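Local coordinates for protein ORF 37 (Human herpesvirus 8 type M, PDB 3FHD) that processes non-linear or branched viral DNA intermediates through endonuclease and exonuclease activities on double- and single-stranded DNA, as a metal-binding PD-(D/E)XK nuclease, at residues 105-114 with 129-140. Numbering follows the deposited sequence.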
loop_
_atom_site.group_PDB
_atom_site.type_symbol
_atom_site.label_atom_id
_atom_site.label_comp_id
_atom_site.label_asym_id
_atom_site.label_seq_id
_atom_site.Cartn_x
_atom_site.Cartn_y
_atom_site.Cartn_z
ATOM N N VAL A 105 -16.125 -4.722 14.892
ATOM C CA VAL A 105 -16.161 -5.685 13.768
ATOM C C VAL A 105 -16.998 -6.882 14.182
ATOM O O VAL A 105 -17.944 -7.262 13.488
ATOM C CB VAL A 105 -14.765 -6.130 13.314
ATOM C CG1 VAL A 105 -14.860 -7.283 12.309
ATOM C CG2 VAL A 105 -14.009 -4.972 12.698
ATOM N N CYS A 106 -16.660 -7.443 15.342
ATOM C CA CYS A 106 -17.375 -8.557 15.909
ATOM C C CYS A 106 -18.849 -8.186 16.182
ATOM O O CYS A 106 -19.757 -8.964 15.874
ATOM C CB CYS A 106 -16.624 -9.024 17.177
ATOM S SG CYS A 106 -17.140 -10.554 17.916
ATOM N N ASN A 107 -19.095 -6.985 16.717
ATOM C CA ASN A 107 -20.460 -6.544 16.997
ATOM C C ASN A 107 -21.311 -6.546 15.744
ATOM O O ASN A 107 -22.457 -6.966 15.792
ATOM C CB ASN A 107 -20.486 -5.147 17.611
ATOM C CG ASN A 107 -20.055 -5.145 19.070
ATOM O OD1 ASN A 107 -20.069 -6.175 19.729
ATOM N ND2 ASN A 107 -19.671 -3.975 19.574
ATOM N N PHE A 108 -20.735 -6.070 14.638
ATOM C CA PHE A 108 -21.449 -6.001 13.356
ATOM C C PHE A 108 -21.841 -7.377 12.798
ATOM O O PHE A 108 -22.984 -7.559 12.358
ATOM C CB PHE A 108 -20.666 -5.210 12.304
ATOM C CG PHE A 108 -21.450 -4.975 11.008
ATOM C CD1 PHE A 108 -22.339 -3.892 10.895
ATOM C CD2 PHE A 108 -21.305 -5.838 9.922
ATOM C CE1 PHE A 108 -23.069 -3.679 9.709
ATOM C CE2 PHE A 108 -22.031 -5.642 8.739
ATOM C CZ PHE A 108 -22.912 -4.557 8.626
ATOM N N PHE A 109 -20.906 -8.329 12.804
ATOM C CA PHE A 109 -21.209 -9.689 12.407
ATOM C C PHE A 109 -22.352 -10.220 13.234
ATOM O O PHE A 109 -23.377 -10.646 12.700
ATOM C CB PHE A 109 -19.997 -10.614 12.628
ATOM C CG PHE A 109 -19.007 -10.637 11.481
ATOM C CD1 PHE A 109 -19.307 -11.300 10.289
ATOM C CD2 PHE A 109 -17.745 -10.023 11.620
ATOM C CE1 PHE A 109 -18.363 -11.312 9.240
ATOM C CE2 PHE A 109 -16.798 -10.045 10.588
ATOM C CZ PHE A 109 -17.097 -10.680 9.410
ATOM N N VAL A 110 -22.179 -10.196 14.550
ATOM C CA VAL A 110 -23.209 -10.750 15.442
ATOM C C VAL A 110 -24.588 -10.094 15.226
ATOM O O VAL A 110 -25.599 -10.793 15.045
ATOM C CB VAL A 110 -22.748 -10.752 16.920
ATOM C CG1 VAL A 110 -23.898 -11.138 17.875
ATOM C CG2 VAL A 110 -21.577 -11.711 17.108
ATOM N N ASP A 111 -24.636 -8.766 15.196
ATOM C CA ASP A 111 -25.915 -8.068 15.060
ATOM C C ASP A 111 -26.545 -8.058 13.654
ATOM O O ASP A 111 -27.766 -8.157 13.527
ATOM C CB ASP A 111 -25.793 -6.625 15.543
ATOM C CG ASP A 111 -25.458 -6.520 17.026
ATOM O OD1 ASP A 111 -25.994 -7.308 17.835
ATOM O OD2 ASP A 111 -24.665 -5.623 17.383
ATOM N N ARG A 112 -25.737 -7.889 12.610
ATOM C CA ARG A 112 -26.272 -7.639 11.272
ATOM C C ARG A 112 -26.121 -8.836 10.337
ATOM O O ARG A 112 -26.815 -8.932 9.331
ATOM C CB ARG A 112 -25.592 -6.423 10.631
ATOM C CG ARG A 112 -25.814 -5.083 11.358
ATOM C CD ARG A 112 -27.299 -4.717 11.361
ATOM N NE ARG A 112 -27.660 -3.914 12.522
ATOM C CZ ARG A 112 -28.913 -3.653 12.885
ATOM N NH1 ARG A 112 -29.143 -2.894 13.953
ATOM N NH2 ARG A 112 -29.939 -4.141 12.181
ATOM N N VAL A 113 -25.190 -9.724 10.644
ATOM C CA VAL A 113 -24.915 -10.853 9.749
ATOM C C VAL A 113 -25.469 -12.153 10.348
ATOM O O VAL A 113 -25.909 -13.021 9.601
ATOM C CB VAL A 113 -23.385 -10.973 9.390
ATOM C CG1 VAL A 113 -23.079 -12.177 8.444
ATOM C CG2 VAL A 113 -22.844 -9.673 8.775
ATOM N N PHE A 114 -25.433 -12.280 11.679
ATOM C CA PHE A 114 -25.756 -13.555 12.354
ATOM C C PHE A 114 -27.137 -13.539 13.002
ATOM O O PHE A 114 -27.461 -14.442 13.767
ATOM C CB PHE A 114 -24.732 -13.927 13.447
ATOM C CG PHE A 114 -23.305 -14.097 12.972
ATOM C CD1 PHE A 114 -22.979 -14.248 11.619
ATOM C CD2 PHE A 114 -22.280 -14.193 13.926
ATOM C CE1 PHE A 114 -21.642 -14.414 11.214
ATOM C CE2 PHE A 114 -20.934 -14.371 13.535
ATOM C CZ PHE A 114 -20.612 -14.475 12.193
ATOM N N CYS A 129 -21.868 -15.845 6.654
ATOM C CA CYS A 129 -20.978 -15.050 5.789
ATOM C C CYS A 129 -21.289 -15.246 4.311
ATOM O O CYS A 129 -21.255 -14.291 3.543
ATOM C CB CYS A 129 -19.509 -15.344 6.085
ATOM S SG CYS A 129 -19.041 -14.680 7.686
ATOM N N SER A 130 -21.633 -16.481 3.917
ATOM C CA SER A 130 -22.019 -16.740 2.539
ATOM C C SER A 130 -23.262 -15.954 2.112
ATOM O O SER A 130 -23.493 -15.750 0.903
ATOM C CB SER A 130 -22.265 -18.237 2.326
ATOM O OG SER A 130 -22.303 -18.501 0.935
ATOM N N GLN A 131 -24.065 -15.536 3.095
ATOM C CA GLN A 131 -25.353 -14.865 2.855
ATOM C C GLN A 131 -25.249 -13.327 2.929
ATOM O O GLN A 131 -26.254 -12.615 2.772
ATOM C CB GLN A 131 -26.404 -15.398 3.850
ATOM C CG GLN A 131 -26.831 -16.842 3.599
ATOM C CD GLN A 131 -27.520 -17.491 4.807
ATOM O OE1 GLN A 131 -28.138 -16.810 5.629
ATOM N NE2 GLN A 131 -27.419 -18.821 4.907
ATOM N N MET A 132 -24.039 -12.812 3.162
ATOM C CA MET A 132 -23.821 -11.353 3.205
ATOM C C MET A 132 -23.973 -10.717 1.827
ATOM O O MET A 132 -23.669 -11.337 0.836
ATOM C CB MET A 132 -22.419 -11.006 3.729
ATOM C CG MET A 132 -22.120 -11.471 5.128
ATOM S SD MET A 132 -20.382 -11.136 5.567
ATOM C CE MET A 132 -20.479 -9.353 5.787
ATOM N N ASN A 133 -24.455 -9.479 1.777
ATOM C CA ASN A 133 -24.433 -8.710 0.539
ATOM C C ASN A 133 -23.118 -7.894 0.437
ATOM O O ASN A 133 -22.325 -7.881 1.394
ATOM C CB ASN A 133 -25.689 -7.846 0.401
ATOM C CG ASN A 133 -25.864 -6.847 1.537
ATOM O OD1 ASN A 133 -24.980 -6.059 1.836
ATOM N ND2 ASN A 133 -27.048 -6.827 2.124
ATOM N N ALA A 134 -22.892 -7.251 -0.715
ATOM C CA ALA A 134 -21.612 -6.577 -0.990
ATOM C C ALA A 134 -21.452 -5.353 -0.090
ATOM O O ALA A 134 -20.317 -5.004 0.274
ATOM C CB ALA A 134 -21.508 -6.184 -2.499
ATOM N N HIS A 135 -22.567 -4.706 0.269
ATOM C CA HIS A 135 -22.531 -3.554 1.192
ATOM C C HIS A 135 -22.151 -3.919 2.641
ATOM O O HIS A 135 -21.397 -3.174 3.296
ATOM C CB HIS A 135 -23.799 -2.695 1.088
ATOM C CG HIS A 135 -24.085 -2.276 -0.319
ATOM N ND1 HIS A 135 -23.286 -1.376 -0.999
ATOM C CD2 HIS A 135 -25.014 -2.701 -1.209
ATOM C CE1 HIS A 135 -23.730 -1.243 -2.237
ATOM N NE2 HIS A 135 -24.778 -2.034 -2.389
ATOM N N GLN A 136 -22.614 -5.072 3.106
ATOM C CA GLN A 136 -22.148 -5.646 4.382
ATOM C C GLN A 136 -20.659 -6.010 4.381
ATOM O O GLN A 136 -19.968 -5.768 5.367
ATOM C CB GLN A 136 -22.991 -6.860 4.779
ATOM C CG GLN A 136 -24.435 -6.434 5.114
ATOM C CD GLN A 136 -25.407 -7.588 5.230
ATOM O OE1 GLN A 136 -25.210 -8.670 4.651
ATOM N NE2 GLN A 136 -26.476 -7.359 5.982
ATOM N N ARG A 137 -20.173 -6.601 3.286
ATOM C CA ARG A 137 -18.768 -6.952 3.211
ATOM C C ARG A 137 -17.940 -5.659 3.202
ATOM O O ARG A 137 -16.920 -5.542 3.890
ATOM C CB ARG A 137 -18.492 -7.813 1.977
ATOM C CG ARG A 137 -19.039 -9.243 2.088
ATOM C CD ARG A 137 -18.422 -10.196 1.025
ATOM N NE ARG A 137 -18.707 -9.754 -0.343
ATOM C CZ ARG A 137 -19.824 -9.971 -1.024
ATOM N NH1 ARG A 137 -20.840 -10.651 -0.495
ATOM N NH2 ARG A 137 -19.923 -9.496 -2.263
ATOM N N HIS A 138 -18.395 -4.692 2.422
ATOM C CA HIS A 138 -17.785 -3.361 2.377
ATOM C C HIS A 138 -17.706 -2.726 3.765
ATOM O O HIS A 138 -16.655 -2.162 4.170
ATOM C CB HIS A 138 -18.576 -2.443 1.438
ATOM C CG HIS A 138 -18.001 -1.061 1.321
ATOM N ND1 HIS A 138 -18.764 0.076 1.449
ATOM C CD2 HIS A 138 -16.735 -0.638 1.097
ATOM C CE1 HIS A 138 -17.995 1.141 1.315
ATOM N NE2 HIS A 138 -16.760 0.734 1.101
ATOM N N HIS A 139 -18.812 -2.799 4.495
ATOM C CA HIS A 139 -18.837 -2.263 5.852
ATOM C C HIS A 139 -17.816 -2.953 6.781
ATOM O O HIS A 139 -17.062 -2.261 7.465
ATOM C CB HIS A 139 -20.245 -2.284 6.457
ATOM C CG HIS A 139 -20.303 -1.624 7.793
ATOM N ND1 HIS A 139 -20.521 -0.274 7.946
ATOM C CD2 HIS A 139 -20.145 -2.122 9.041
ATOM C CE1 HIS A 139 -20.530 0.027 9.233
ATOM N NE2 HIS A 139 -20.287 -1.075 9.916
ATOM N N ILE A 140 -17.749 -4.280 6.751
ATOM C CA ILE A 140 -16.733 -5.023 7.503
ATOM C C ILE A 140 -15.284 -4.588 7.145
ATOM O O ILE A 140 -14.440 -4.310 8.023
ATOM C CB ILE A 140 -16.950 -6.566 7.379
ATOM C CG1 ILE A 140 -18.224 -7.049 8.151
ATOM C CG2 ILE A 140 -15.681 -7.339 7.773
ATOM C CD1 ILE A 140 -18.186 -6.810 9.629
#
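Cys-129, near the end of helix 122-130, brings its SG to 3.8 Å from CE1 of Phe-109, approaching the ring obliquely in a sulfur-aromatic contact, and the same sulfur lies at the edge of the Phe-114 ring. Where the chain then turns toward the next helix, Met-132 packs against Val-113 and Phe-109: its CG lies 3.5 Å from Val-113 CG1, its SD makes an oblique Met-aromatic contact with Phe-109, and a bend at the last torsion (chi3 74°) brings CE beside Val-113 CG2. Asn-133 caps the helix that follows: its OD1 accepts from Gln-136 N at 2.9 Å, while Gln-136 OE1 accepts from Asn-133 N at 3.1 Å, a reciprocal capping box. With OE1 held by the cap, NE2 of Gln-136 lies on the side of Arg-112, 3.7 Å from its carbonyl O, a van der Waals approach.

One turn on, CD2 of His-139 lies over one face of the Phe-108 ring, 3.4 Å from Phe-108 CD1, the two rings meeting obliquely with their planes inclined at 32°. The opposite face of Phe-108 carries CB of Arg-112, so the phenyl ring is held between its own helix and the neighbouring one. Ile-140 closes the interface by inserting CD1 between the two phenylalanines, 3.3 Å from Phe-108 CD2 and over the face of Phe-109 in a CH-pi contact, 3.9 Å from the ring centroid. Tyr-90 meets Phe-109 and Phe-114 edge-to-face, bringing in helix 83-100 as a fourth helix. The axes of 105-113 and 134-140 run nearly antiparallel at 160°, while Cys-129 and Met-132 add the end of helix 122-130 and the linker: an antiparallel helix pair, its second member entered through a short, capped turn, in the helical N-terminal part of the nuclease, away from its magnesium site.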